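PDB 3QJG: epidermin biosynthesis protein EpiD from Staphylococcus aureus, which binds flavin mononucleotide and probably catalyses oxidative decarboxylation of the C-terminal cysteine of the epidermin precursor peptide. Local coordinates for residues Ile26-Lys31 / Lys170-Ile175; Ile115-Asn120 / Val141-Ala146. All blocks are in the same frame, centred on the assembly; numbering follows the deposited sequence.

Contact 1. Residues Ile26-Lys31 / Lys170-Ile175; sequences IELKSK and KVLEFI
Lys31 reaches across to Leu172 and Ile175, tying the chain segment that continues helix 21-28 to the end of the C-terminal helix, 168-174. Both helices flank the largely parallel sheet of a Rossmann-like alpha/beta fold, and their meeting is an instructive case of a lysine that is apolar along its stem and ionic at its tip. CG stands anti to the backbone N (chi1 -159°), and beyond it the chain runs on extended, passing alongside Leu172 with the opposite heading. Lys31 CB rests 3.6 Å from Leu172 CD2, CG passes a little farther from that same methyl, and Lys31 CD comes back to 3.8 Å from Leu172 CD2. CE then approaches the carbonyl of Leu172, and NZ closes the bridge twice. Lys31 NZ donates a hydrogen bond to Leu172 O at 2.9 Å, lying in the plane of the carbonyl with a C=O...N angle of 157°, and forms a salt bridge with the C-terminal carboxylate, 2.8 Å from Ile175 OXT. One ammonium group thus gathers a last-turn carbonyl and the chain terminus, where it would be expected to offset the negative charge at this helix end.

Beneath the lysine the contact turns apolar. Leu172 CD2 is shared: besides the lysine stem it meets Leu28 CD2 at 3.5 Å, the two leucine side chains running antiparallel to one another. The same Leu28 methyl also touches Ile175 CD1, the two side chains crossing at about a right angle. Leu28 and Ile175 continue inward to Val35 and Ile81 of the sheet. The other Leu172 methyl, CD1, lies near Glu27 O, a carbonyl that already accepts from Ser30 N and, at 2.7 Å, from Ser30 OG.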
loop_
_atom_site.group_PDB
_atom_site.type_symbol
_atom_site.label_atom_id
_atom_site.label_comp_id
_atom_site.label_asym_id
_atom_site.label_seq_id
_atom_site.Cartn_x
_atom_site.Cartn_y
_atom_site.Cartn_z
ATOM N N ILE A 26 28.304 -18.650 18.156
ATOM C CA ILE A 26 29.691 -18.886 17.766
ATOM C C ILE A 26 30.294 -20.016 18.619
ATOM O O ILE A 26 31.075 -20.867 18.111
ATOM C CB ILE A 26 30.553 -17.574 17.845
ATOM C CG1 ILE A 26 30.206 -16.619 16.685
ATOM C CG2 ILE A 26 32.077 -17.872 17.812
ATOM C CD1 ILE A 26 31.327 -15.564 16.384
ATOM N N GLU A 27 29.963 -20.007 19.904
ATOM C CA GLU A 27 30.532 -20.941 20.855
ATOM C C GLU A 27 29.894 -22.336 20.786
ATOM O O GLU A 27 30.565 -23.317 20.981
ATOM C CB GLU A 27 30.445 -20.376 22.295
ATOM C CG GLU A 27 31.297 -19.112 22.577
ATOM C CD GLU A 27 32.751 -19.181 22.034
ATOM O OE1 GLU A 27 33.127 -18.329 21.190
ATOM O OE2 GLU A 27 33.514 -20.076 22.467
ATOM N N LEU A 28 28.579 -22.403 20.563
ATOM C CA LEU A 28 27.878 -23.668 20.364
ATOM C C LEU A 28 28.364 -24.395 19.101
ATOM O O LEU A 28 28.409 -25.621 19.088
ATOM C CB LEU A 28 26.398 -23.417 20.374
ATOM C CG LEU A 28 25.883 -23.120 21.790
ATOM C CD1 LEU A 28 24.527 -22.442 21.755
ATOM C CD2 LEU A 28 25.786 -24.395 22.560
ATOM N N LYS A 29 28.802 -23.652 18.084
ATOM C CA LYS A 29 29.416 -24.257 16.908
ATOM C C LYS A 29 30.665 -25.114 17.169
ATOM O O LYS A 29 30.961 -25.975 16.382
ATOM C CB LYS A 29 29.654 -23.216 15.814
ATOM C CG LYS A 29 28.357 -22.977 14.989
ATOM C CD LYS A 29 28.559 -23.612 13.630
ATOM C CE LYS A 29 27.343 -24.190 13.056
ATOM N NZ LYS A 29 27.797 -25.054 11.937
ATOM N N SER A 30 31.358 -24.913 18.281
ATOM C CA SER A 30 32.456 -25.815 18.661
ATOM C C SER A 30 31.980 -27.177 19.198
ATOM O O SER A 30 32.715 -28.141 19.079
ATOM C CB SER A 30 33.358 -25.151 19.701
ATOM O OG SER A 30 32.643 -24.988 20.924
ATOM N N LYS A 31 30.766 -27.254 19.777
ATOM C CA LYS A 31 30.204 -28.513 20.274
ATOM C C LYS A 31 29.198 -29.179 19.337
ATOM O O LYS A 31 29.037 -30.389 19.373
ATOM C CB LYS A 31 29.497 -28.284 21.585
ATOM C CG LYS A 31 29.330 -29.533 22.396
ATOM C CD LYS A 31 28.270 -29.342 23.483
ATOM C CE LYS A 31 28.482 -30.266 24.657
ATOM N NZ LYS A 31 27.466 -29.961 25.720
ATOM N N LYS A 170 29.005 -21.535 30.032
ATOM C CA LYS A 170 28.139 -22.195 31.037
ATOM C C LYS A 170 26.981 -22.894 30.359
ATOM O O LYS A 170 26.513 -23.929 30.812
ATOM C CB LYS A 170 27.576 -21.204 32.075
ATOM C CG LYS A 170 28.591 -20.703 33.122
ATOM C CD LYS A 170 28.842 -21.734 34.232
ATOM C CE LYS A 170 29.698 -21.149 35.354
ATOM N NZ LYS A 170 30.300 -22.241 36.211
ATOM N N VAL A 171 26.518 -22.311 29.262
ATOM C CA VAL A 171 25.507 -22.927 28.424
ATOM C C VAL A 171 26.053 -24.233 27.891
ATOM O O VAL A 171 25.377 -25.250 27.974
ATOM C CB VAL A 171 25.102 -21.956 27.250
ATOM C CG1 VAL A 171 24.058 -22.615 26.318
ATOM C CG2 VAL A 171 24.589 -20.621 27.823
ATOM N N LEU A 172 27.277 -24.212 27.333
ATOM C CA LEU A 172 27.896 -25.437 26.773
ATOM C C LEU A 172 27.960 -26.562 27.803
ATOM O O LEU A 172 27.701 -27.716 27.469
ATOM C CB LEU A 172 29.313 -25.196 26.281
ATOM C CG LEU A 172 29.459 -24.671 24.866
ATOM C CD1 LEU A 172 30.890 -24.521 24.481
ATOM C CD2 LEU A 172 28.826 -25.647 23.892
ATOM N N GLU A 173 28.305 -26.206 29.043
ATOM C CA GLU A 173 28.433 -27.171 30.141
ATOM C C GLU A 173 27.104 -27.671 30.665
ATOM O O GLU A 173 27.057 -28.730 31.273
ATOM C CB GLU A 173 29.204 -26.567 31.333
ATOM C CG GLU A 173 30.623 -26.341 31.008
ATOM C CD GLU A 173 31.443 -25.905 32.180
ATOM O OE1 GLU A 173 32.667 -26.051 32.077
ATOM O OE2 GLU A 173 30.882 -25.413 33.183
ATOM N N PHE A 174 26.034 -26.909 30.478
ATOM C CA PHE A 174 24.741 -27.287 31.070
ATOM C C PHE A 174 24.034 -28.227 30.111
ATOM O O PHE A 174 23.208 -29.002 30.529
ATOM C CB PHE A 174 23.896 -26.046 31.348
ATOM C CG PHE A 174 22.624 -26.297 32.173
ATOM C CD1 PHE A 174 22.697 -26.583 33.545
ATOM C CD2 PHE A 174 21.362 -26.183 31.578
ATOM C CE1 PHE A 174 21.519 -26.775 34.299
ATOM C CE2 PHE A 174 20.197 -26.388 32.298
ATOM C CZ PHE A 174 20.263 -26.690 33.668
ATOM N N ILE A 175 24.335 -28.165 28.817
ATOM C CA ILE A 175 23.536 -28.952 27.868
ATOM C C ILE A 175 24.327 -30.165 27.371
ATOM O O ILE A 175 23.735 -30.996 26.684
ATOM C CB ILE A 175 22.936 -28.095 26.676
ATOM C CG1 ILE A 175 23.982 -27.732 25.637
ATOM C CG2 ILE A 175 22.373 -26.823 27.169
ATOM C CD1 ILE A 175 23.496 -26.674 24.636
ATOM O OXT ILE A 175 25.532 -30.354 27.650
#

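Contact 2. Residues Ile115-Asn120 / Val141-Ala146; sequences IFPNMN and VSIYPA. With FMN (flavin mononucleotide), chain M.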
loop_
_atom_site.group_PDB
_atom_site.type_symbol
_atom_site.label_atom_id
_atom_site.label_comp_id
_atom_site.label_asym_id
_atom_site.label_seq_id
_atom_site.Cartn_x
_atom_site.Cartn_y
_atom_site.Cartn_z
ATOM N N ILE A 115 16.038 -24.428 29.708
ATOM C CA ILE A 115 15.585 -23.050 29.810
ATOM C C ILE A 115 16.630 -22.251 30.607
ATOM O O ILE A 115 17.083 -22.701 31.662
ATOM C CB ILE A 115 14.187 -22.997 30.491
ATOM C CG1 ILE A 115 13.152 -23.708 29.593
ATOM C CG2 ILE A 115 13.790 -21.559 30.737
ATOM C CD1 ILE A 115 11.737 -23.918 30.211
ATOM N N PHE A 116 17.064 -21.115 30.048
ATOM C CA PHE A 116 17.945 -20.142 30.669
ATOM C C PHE A 116 17.170 -18.865 30.942
ATOM O O PHE A 116 17.103 -17.980 30.102
ATOM C CB PHE A 116 19.110 -19.865 29.750
ATOM C CG PHE A 116 19.950 -21.057 29.489
ATOM C CD1 PHE A 116 21.057 -21.337 30.280
ATOM C CD2 PHE A 116 19.638 -21.930 28.456
ATOM C CE1 PHE A 116 21.839 -22.454 30.019
ATOM C CE2 PHE A 116 20.464 -23.044 28.153
ATOM C CZ PHE A 116 21.544 -23.313 28.941
ATOM N N PRO A 117 16.520 -18.786 32.115
ATOM C CA PRO A 117 15.666 -17.683 32.457
ATOM C C PRO A 117 16.369 -16.330 32.487
ATOM O O PRO A 117 17.575 -16.219 32.849
ATOM C CB PRO A 117 15.192 -18.009 33.875
ATOM C CG PRO A 117 15.596 -19.397 34.195
ATOM C CD PRO A 117 16.592 -19.836 33.158
ATOM N N ASN A 118 15.608 -15.290 32.141
ATOM C CA ASN A 118 16.169 -13.955 31.961
ATOM C C ASN A 118 15.088 -12.919 32.156
ATOM O O ASN A 118 14.200 -12.775 31.326
ATOM C CB ASN A 118 16.795 -13.859 30.575
ATOM C CG ASN A 118 17.733 -12.647 30.431
ATOM O OD1 ASN A 118 18.957 -12.800 30.464
ATOM N ND2 ASN A 118 17.150 -11.437 30.247
ATOM N N MET A 119 15.087 -12.243 33.299
ATOM C CA MET A 119 13.964 -11.394 33.599
ATOM C C MET A 119 14.180 -10.624 34.872
ATOM O O MET A 119 14.992 -11.010 35.707
ATOM C CB MET A 119 12.726 -12.257 33.716
ATOM C CG MET A 119 12.780 -13.231 34.907
ATOM S SD MET A 119 11.389 -14.373 34.961
ATOM C CE MET A 119 11.872 -15.497 33.708
ATOM N N ASN A 120 13.472 -9.513 35.018
ATOM C CA ASN A 120 13.505 -8.757 36.265
ATOM C C ASN A 120 13.210 -9.666 37.438
ATOM O O ASN A 120 12.364 -10.545 37.346
ATOM C CB ASN A 120 12.467 -7.641 36.244
ATOM C CG ASN A 120 12.595 -6.733 37.407
ATOM O OD1 ASN A 120 11.874 -6.880 38.392
ATOM N ND2 ASN A 120 13.535 -5.797 37.332
ATOM N N VAL A 141 11.980 -30.907 32.338
ATOM C CA VAL A 141 12.701 -29.820 31.639
ATOM C C VAL A 141 13.888 -29.381 32.498
ATOM O O VAL A 141 13.772 -29.176 33.701
ATOM C CB VAL A 141 11.728 -28.608 31.289
ATOM C CG1 VAL A 141 12.453 -27.486 30.542
ATOM C CG2 VAL A 141 10.509 -29.108 30.507
ATOM N N SER A 142 15.052 -29.214 31.888
ATOM C CA SER A 142 16.189 -28.632 32.619
ATOM C C SER A 142 16.111 -27.075 32.740
ATOM O O SER A 142 16.008 -26.375 31.733
ATOM C CB SER A 142 17.487 -29.015 31.909
ATOM O OG SER A 142 17.501 -30.397 31.613
ATOM N N ILE A 143 16.205 -26.548 33.957
ATOM C CA ILE A 143 16.193 -25.099 34.227
ATOM C C ILE A 143 17.573 -24.700 34.749
ATOM O O ILE A 143 18.025 -25.236 35.722
ATOM C CB ILE A 143 15.185 -24.753 35.309
ATOM C CG1 ILE A 143 13.837 -25.429 34.971
ATOM C CG2 ILE A 143 15.128 -23.196 35.568
ATOM C CD1 ILE A 143 13.233 -24.998 33.585
ATOM N N TYR A 144 18.266 -23.821 34.030
ATOM C CA TYR A 144 19.562 -23.349 34.448
ATOM C C TYR A 144 19.388 -22.669 35.818
ATOM O O TYR A 144 18.430 -21.927 36.010
ATOM C CB TYR A 144 20.183 -22.398 33.421
ATOM C CG TYR A 144 21.586 -22.013 33.808
ATOM C CD1 TYR A 144 21.852 -20.854 34.530
ATOM C CD2 TYR A 144 22.647 -22.830 33.465
ATOM C CE1 TYR A 144 23.159 -20.537 34.920
ATOM C CE2 TYR A 144 23.950 -22.534 33.865
ATOM C CZ TYR A 144 24.204 -21.403 34.582
ATOM O OH TYR A 144 25.510 -21.171 34.914
ATOM N N PRO A 145 20.291 -22.970 36.784
ATOM C CA PRO A 145 20.205 -22.374 38.087
ATOM C C PRO A 145 20.735 -20.939 37.966
ATOM O O PRO A 145 21.889 -20.624 38.332
ATOM C CB PRO A 145 21.108 -23.271 38.930
ATOM C CG PRO A 145 22.184 -23.645 37.982
ATOM C CD PRO A 145 21.427 -23.908 36.709
ATOM N N ALA A 146 19.880 -20.079 37.457
ATOM C CA ALA A 146 20.264 -18.753 37.082
ATOM C C ALA A 146 20.732 -17.898 38.257
ATOM O O ALA A 146 20.169 -17.905 39.394
ATOM C CB ALA A 146 19.142 -18.069 36.373
HETATM N N1 FMN M . 10.556 -9.999 29.524
HETATM C C2 FMN M . 11.268 -10.969 30.182
HETATM O O2 FMN M . 10.673 -11.909 30.696
HETATM N N3 FMN M . 12.617 -10.874 30.301
HETATM C C4 FMN M . 13.296 -9.822 29.769
HETATM O O4 FMN M . 14.492 -9.818 29.939
HETATM C C4A FMN M . 12.611 -8.809 29.102
HETATM N N5 FMN M . 13.253 -7.727 28.536
HETATM C C5A FMN M . 12.539 -6.804 27.841
HETATM C C6 FMN M . 13.183 -5.691 27.318
HETATM C C7 FMN M . 12.460 -4.750 26.614
HETATM C C7M FMN M . 13.112 -3.548 25.996
HETATM C C8 FMN M . 11.078 -4.917 26.464
HETATM C C8M FMN M . 10.219 -3.897 25.756
HETATM C C9 FMN M . 10.428 -5.994 27.029
HETATM C C9A FMN M . 11.152 -6.952 27.724
HETATM N N10 FMN M . 10.485 -8.026 28.310
HETATM C C10 FMN M . 11.221 -8.939 28.981
HETATM C "C1'" FMN M . 8.997 -8.251 28.223
HETATM C "C2'" FMN M . 8.674 -9.331 27.194
HETATM O "O2'" FMN M . 9.325 -9.035 25.943
HETATM C "C3'" FMN M . 7.193 -9.417 27.130
HETATM O "O3'" FMN M . 6.634 -9.886 28.380
HETATM C "C4'" FMN M . 6.743 -10.314 25.976
HETATM O "O4'" FMN M . 5.337 -10.496 26.011
HETATM C "C5'" FMN M . 7.306 -11.694 26.048
HETATM O "O5'" FMN M . 6.985 -12.307 24.813
HETATM P P FMN M . 7.718 -13.656 24.335
HETATM O O1P FMN M . 6.809 -14.306 23.339
HETATM O O2P FMN M . 7.942 -14.525 25.529
HETATM O O3P FMN M . 8.952 -13.500 23.549
#
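Ile115 and Ile143 pair in parallel register with CA atoms 4.9 Å apart, bracketed by two nearly straight backbone bonds, Ile115 N to Ser142 O and Tyr144 N to Ile115 O (2.9 Å, 175° at the hydrogen). With the helical connection between them, the strands make a beta-alpha-beta unit, and the example shows one strand pairing with a neighbour at one end and meeting a cofactor at the other. Ile115 and Ile143 lie side by side on one face, pointing the same way, with Ile143 CD1 against both CB and CD1 of Ile115. Val141 CG1 crosses over to the tip of Ile115 at 3.7 Å from Ile115 CD1.

The Phe116 ring meets Tyr144, with Phe116 CD1 3.4 Å from Tyr144 CB. Tyr144 CG is anti to its backbone N (chi1 -175°), which sets the start of the ring beside Phe116 CD1. The ring planes are 29° apart and strongly offset, with little overlap. Pro145 CD lies over one face of the Tyr144 ring, near its rim. Farther along, Pro117 CG touches Ile143 CG2, the side chains crossing at about a right angle.

Beyond the pairing, Asn118 meets the flavin with backbone and side chain together. Asn118 O accepts from FMN N3 at 2.7 Å, while Asn118 ND2 donates to FMN O4 at 3.1 Å along a more bent path. The amide is itself positioned by Ala165 N and Asn17 ND2, both bonded to OD1. Met119 CB lies close to N3 and O2 of the flavin.

On the other side of strand 113-120 runs strand 79-85, where Phe116 makes backbone bonds with Ile82 and Ala85. Helix 87-94 packs Ile90 on Ile115 and Pro117, while Tyr144 meets Phe174 of helix 168-174 edge-to-face.

Contact 1 lies at the surface, its centre about 14 Å from that of the chain, against about 9 Å for the partly buried contact 2. Their chemistry follows: the helix pair is closed by a charged tip and a chain terminus over a few methyls, the strand pair by backbone bonds and apolar packing, with the flavin-binding Asn118 beyond the pairing. The centres of contacts 1 and 2 are about 16 Å apart, yet helix 168-174 joins them. It presents Leu172 to helix 21-28, while Val171 CG1 rests 3.7 Å from Phe116 CZ and Lys170 CD packs against Tyr144 OH. In sequence, contact 2 is nested within the loop that contact 1 closes.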